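ThiJ/PfpI family protein (Francisella tularensis subsp. novicida, PDB 4P5P) probably acts as a stress-response enzyme of the Hsp31-like DJ-1/PfpI group, perhaps with glyoxalase III activity, and is linked to virulence. Local coordinates at residues L23-L28 against K68-D73; A137-K142 against F174-S179. All coordinates share one frame; numbering follows the deposited sequence.

Interaction 1. Residues L23-L28 against K68-D73; sequences LWLSEL and KFLADD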
# COMPACT_ATOMS: atom_id res chain seq x y z
N LEU A 23 6.79 7.24 2.05
CA LEU A 23 5.74 6.53 2.75
C LEU A 23 4.90 7.45 3.62
O LEU A 23 5.43 8.34 4.29
CB LEU A 23 6.37 5.45 3.63
CG LEU A 23 5.50 4.78 4.70
CD1 LEU A 23 4.49 3.84 4.08
CD2 LEU A 23 6.40 4.04 5.67
N TRP A 24 3.58 7.22 3.62
CA TRP A 24 2.70 7.85 4.61
C TRP A 24 2.75 6.97 5.85
O TRP A 24 2.16 5.89 5.87
CB TRP A 24 1.27 8.00 4.10
CG TRP A 24 0.50 8.96 4.97
CD1 TRP A 24 -0.17 8.67 6.12
CD2 TRP A 24 0.41 10.38 4.79
NE1 TRP A 24 -0.70 9.82 6.66
CE2 TRP A 24 -0.35 10.88 5.86
CE3 TRP A 24 0.89 11.27 3.83
CZ2 TRP A 24 -0.65 12.24 5.99
CZ3 TRP A 24 0.60 12.61 3.97
CH2 TRP A 24 -0.15 13.08 5.03
N LEU A 25 3.48 7.40 6.87
CA LEU A 25 3.90 6.48 7.93
C LEU A 25 2.78 5.69 8.59
O LEU A 25 2.92 4.50 8.80
CB LEU A 25 4.68 7.23 9.00
CG LEU A 25 5.33 6.36 10.08
CD1 LEU A 25 6.23 5.28 9.46
CD2 LEU A 25 6.10 7.20 11.06
N SER A 26 1.65 6.33 8.90
CA SER A 26 0.60 5.62 9.62
C SER A 26 -0.06 4.52 8.78
O SER A 26 -0.72 3.67 9.33
CB SER A 26 -0.47 6.60 10.11
OG SER A 26 -1.10 7.28 9.04
N GLU A 27 0.11 4.54 7.46
CA GLU A 27 -0.42 3.47 6.63
C GLU A 27 0.43 2.20 6.71
O GLU A 27 -0.01 1.14 6.27
CB GLU A 27 -0.57 3.94 5.19
CG GLU A 27 -1.71 4.96 5.09
CD GLU A 27 -1.84 5.64 3.76
OE1 GLU A 27 -2.69 6.55 3.67
OE2 GLU A 27 -1.11 5.30 2.83
N LEU A 28 1.64 2.34 7.26
CA LEU A 28 2.44 1.20 7.67
C LEU A 28 2.14 0.86 9.13
O LEU A 28 1.80 -0.28 9.45
CB LEU A 28 3.94 1.48 7.48
CG LEU A 28 4.91 0.42 8.01
CD1 LEU A 28 4.68 -0.94 7.33
CD2 LEU A 28 6.34 0.86 7.83
N LYS A 68 5.37 4.88 18.58
CA LYS A 68 5.63 3.54 19.12
C LYS A 68 6.52 2.75 18.16
O LYS A 68 7.49 2.10 18.58
CB LYS A 68 4.31 2.80 19.35
CG LYS A 68 4.47 1.40 19.95
CD LYS A 68 3.12 0.70 20.06
CE LYS A 68 3.27 -0.74 20.50
NZ LYS A 68 3.73 -0.86 21.90
N PHE A 69 6.17 2.82 16.89
CA PHE A 69 6.89 2.12 15.83
C PHE A 69 8.35 2.57 15.78
O PHE A 69 9.27 1.74 15.78
CB PHE A 69 6.19 2.37 14.50
CG PHE A 69 6.63 1.48 13.39
CD1 PHE A 69 5.96 0.31 13.12
CD2 PHE A 69 7.66 1.86 12.56
CE1 PHE A 69 6.34 -0.50 12.07
CE2 PHE A 69 8.05 1.05 11.50
CZ PHE A 69 7.39 -0.13 11.27
N LEU A 70 8.56 3.88 15.81
CA LEU A 70 9.88 4.46 15.65
C LEU A 70 10.74 4.29 16.90
O LEU A 70 11.96 4.42 16.84
CB LEU A 70 9.75 5.95 15.30
CG LEU A 70 8.99 6.30 14.01
CD1 LEU A 70 8.45 7.74 14.09
CD2 LEU A 70 9.88 6.11 12.81
N ALA A 71 10.10 4.01 18.04
CA ALA A 71 10.82 3.81 19.29
C ALA A 71 11.32 2.38 19.47
O ALA A 71 12.16 2.12 20.33
CB ALA A 71 9.95 4.19 20.46
N ASP A 72 10.80 1.45 18.68
CA ASP A 72 11.17 0.04 18.73
C ASP A 72 12.46 -0.16 17.92
O ASP A 72 12.48 0.08 16.72
CB ASP A 72 9.99 -0.80 18.18
CG ASP A 72 10.28 -2.30 18.14
OD1 ASP A 72 11.43 -2.71 17.92
OD2 ASP A 72 9.32 -3.10 18.32
N ASP A 73 13.52 -0.59 18.59
CA ASP A 73 14.83 -0.70 17.94
C ASP A 73 14.81 -1.59 16.70
O ASP A 73 15.49 -1.30 15.71
CB ASP A 73 15.88 -1.24 18.92
CG ASP A 73 16.29 -0.24 19.99
OD1 ASP A 73 15.94 0.96 19.87
OD2 ASP A 73 16.98 -0.64 20.95

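Interaction 2. Residues A137-K142 against F174-S179; sequences ALINVK and FSLEDS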
# COMPACT_ATOMS: atom_id res chain seq x y z
N ALA A 137 0.03 0.04 -6.92
CA ALA A 137 0.64 -1.28 -7.07
C ALA A 137 -0.18 -2.24 -7.91
O ALA A 137 0.36 -3.16 -8.50
CB ALA A 137 0.88 -1.92 -5.71
N LEU A 138 -1.50 -2.03 -7.95
CA LEU A 138 -2.40 -3.03 -8.56
C LEU A 138 -2.82 -2.71 -9.99
O LEU A 138 -3.37 -3.57 -10.67
CB LEU A 138 -3.65 -3.19 -7.70
CG LEU A 138 -3.43 -3.47 -6.22
CD1 LEU A 138 -4.78 -3.67 -5.53
CD2 LEU A 138 -2.53 -4.68 -6.00
N ILE A 139 -2.57 -1.49 -10.43
CA ILE A 139 -3.06 -1.04 -11.74
C ILE A 139 -2.67 -1.97 -12.90
O ILE A 139 -3.51 -2.29 -13.74
CB ILE A 139 -2.55 0.37 -12.05
CG1 ILE A 139 -3.05 1.39 -11.02
CG2 ILE A 139 -3.00 0.82 -13.43
CD1 ILE A 139 -2.24 2.66 -11.05
N ASN A 140 -1.40 -2.37 -12.95
CA ASN A 140 -0.83 -3.07 -14.11
C ASN A 140 -0.53 -4.54 -13.86
O ASN A 140 0.18 -5.17 -14.66
CB ASN A 140 0.47 -2.39 -14.55
CG ASN A 140 0.27 -0.95 -14.98
OD1 ASN A 140 -0.63 -0.64 -15.76
ND2 ASN A 140 1.10 -0.08 -14.46
N VAL A 141 -1.08 -5.12 -12.80
CA VAL A 141 -0.89 -6.54 -12.54
C VAL A 141 -1.74 -7.34 -13.52
O VAL A 141 -2.97 -7.26 -13.49
CB VAL A 141 -1.27 -6.93 -11.10
CG1 VAL A 141 -1.07 -8.41 -10.87
CG2 VAL A 141 -0.45 -6.12 -10.11
N LYS A 142 -1.09 -8.11 -14.40
CA LYS A 142 -1.77 -8.85 -15.46
C LYS A 142 -1.58 -10.35 -15.35
O LYS A 142 -0.52 -10.80 -14.96
CB LYS A 142 -1.28 -8.40 -16.83
CG LYS A 142 -1.71 -7.00 -17.19
CD LYS A 142 -0.92 -6.51 -18.38
CE LYS A 142 -1.25 -5.06 -18.69
NZ LYS A 142 -2.60 -4.91 -19.23
N PHE A 174 0.40 10.66 -12.92
CA PHE A 174 -0.86 10.22 -13.51
C PHE A 174 -1.89 10.29 -12.40
O PHE A 174 -1.53 10.38 -11.23
CB PHE A 174 -0.75 8.79 -14.08
CG PHE A 174 -0.43 7.75 -13.05
CD1 PHE A 174 0.88 7.47 -12.72
CD2 PHE A 174 -1.44 7.07 -12.39
CE1 PHE A 174 1.19 6.52 -11.75
CE2 PHE A 174 -1.15 6.13 -11.43
CZ PHE A 174 0.18 5.85 -11.11
N SER A 175 -3.16 10.29 -12.77
CA SER A 175 -4.24 10.23 -11.80
C SER A 175 -4.50 8.77 -11.43
O SER A 175 -4.82 7.95 -12.29
CB SER A 175 -5.51 10.88 -12.35
OG SER A 175 -6.66 10.30 -11.76
N LEU A 176 -4.36 8.46 -10.15
CA LEU A 176 -4.59 7.10 -9.68
C LEU A 176 -6.00 6.62 -9.99
O LEU A 176 -6.19 5.53 -10.51
CB LEU A 176 -4.31 7.02 -8.18
CG LEU A 176 -4.59 5.67 -7.54
CD1 LEU A 176 -3.81 4.53 -8.21
CD2 LEU A 176 -4.24 5.74 -6.08
N GLU A 177 -6.99 7.43 -9.62
CA GLU A 177 -8.38 7.12 -9.92
C GLU A 177 -8.59 6.84 -11.40
O GLU A 177 -9.21 5.84 -11.78
CB GLU A 177 -9.29 8.27 -9.45
CG GLU A 177 -10.74 8.10 -9.87
CD GLU A 177 -11.67 9.15 -9.26
OE1 GLU A 177 -12.82 9.22 -9.73
OE2 GLU A 177 -11.27 9.89 -8.33
N ASP A 178 -8.10 7.73 -12.25
CA ASP A 178 -8.29 7.57 -13.69
C ASP A 178 -7.63 6.28 -14.18
O ASP A 178 -8.17 5.56 -15.03
CB ASP A 178 -7.75 8.78 -14.46
CG ASP A 178 -8.52 10.07 -14.18
OD1 ASP A 178 -9.56 10.04 -13.50
OD2 ASP A 178 -8.09 11.14 -14.67
N SER A 179 -6.46 5.96 -13.63
CA SER A 179 -5.73 4.75 -14.05
C SER A 179 -6.44 3.47 -13.66
O SER A 179 -6.40 2.49 -14.40
CB SER A 179 -4.32 4.74 -13.47
OG SER A 179 -3.45 5.54 -14.24

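Interaction 1. Residues L23-L28 against K68-D73
Leu25 O accepts a hydrogen bond from Leu28 N at 2.9 Å, and this turn of backbone brings both leucines round to the side that meets Phe69 and Leu70. No hydrogen bond crosses from one segment to the other; the contact is made by four apolar side chains in two pairs. In the first, Leu25 and Leu70 reach toward each other tip to tip, Leu25 CD2 standing 3.9 Å from Leu70 CD1. In the second, the Leu28 branch runs at about a right angle to the Phe69 side chain, and its CD2 methyl sits obliquely at the far end of the ring, 3.7 Å from Phe69 CZ and 4.1 Å from Phe69 CE2. The ring gets there because Phe69 CG extends opposite the backbone N (chi1 -167°), sending CZ across a gap where the closest CA atoms of the two segments, Leu28 CA and Phe69 CA, are still 9.3 Å apart. Phe69 also makes an edge-to-face stack with Tyr32 and touches Met79, while Ser58 OG bonds to Leu25 N. Just past the contact, Asp72 is the N-cap of helix 73-80. On the turn that carries the two leucines, Glu27 OE1 comes close to a sulfinate oxygen of the oxidised Cys132, though the nature of that pairing is not settled; the placing is consistent with the glutamate beside the reactive cysteine in DJ-1 relatives. This is apolar packing between helices outside the central sheet of a flavodoxin-like fold: helix 64-71 lies against the start of helix 26-35, which connects parallel strands 2-8 and 40-46 in a beta-alpha-beta crossover.

Interaction 2. Residues A137-K142 against F174-S179
Ile139 meets the segment 174-179 mainly through one methyl, CD1, which three residues surround. Phe174 CE2 and Leu176 CD1 each lie 3.7 Å from Ile139 CD1, and Ser179 CB stands 3.8 Å from it. The extended form of the isoleucine makes this possible: CG1 lies opposite the carbonyl carbon (chi1 -62°) and the chain then runs on nearly straight (chi2 163°), carrying CD1 forward. Its second branch, Ile139 CG2, follows alongside, 4.1 Å from Ser179 CB. The phenyl ring comes from the opposite direction and takes the methyl obliquely, with CG of Phe174 wedged between its own backbone N and carbonyl carbon (chi1 62°). Leu176 reaches in across the isoleucine at a slant. Leu176 and Ser179 belong to the first turn of helix 176-182, with Phe174 just ahead of it; the N-cap is Ser175, whose OG accepts from Asp178 N at 3.0 Å, the N-H pointing almost straight at it, and also bonds to Asn160 OD1. On the other side, a type I turn from Leu138 to Val141 presents Ile139, a few residues after the oxidised Cys132. Pro109 and Met105 pack on the Phe174 side chain, Met105 also on Leu176, and Asn140 ND2 is bonded to Pro109 O.

From the N terminus, strand 2-8 leads to the start of helix 26-35, where interaction 1 begins. The chain finishes that helix, crosses strand 40-46 and returns on helix 64-71; interaction 1 joins the two helices and closes a loop of 39 residues. It then runs through helix 73-80, strands 83-84 and 95-98, helices 104-107 and 112-123 and strand 127-130 before interaction 2 opens. This second contact spans 31 residues, with strand 154-155 and helix 160-165, and ties the loop after strand 127-130 to helix 176-182. The two follow in series and neither nest nor cross. The centres of interactions 1 and 2 are about 26 Å apart, on opposite sides of the chain's centre.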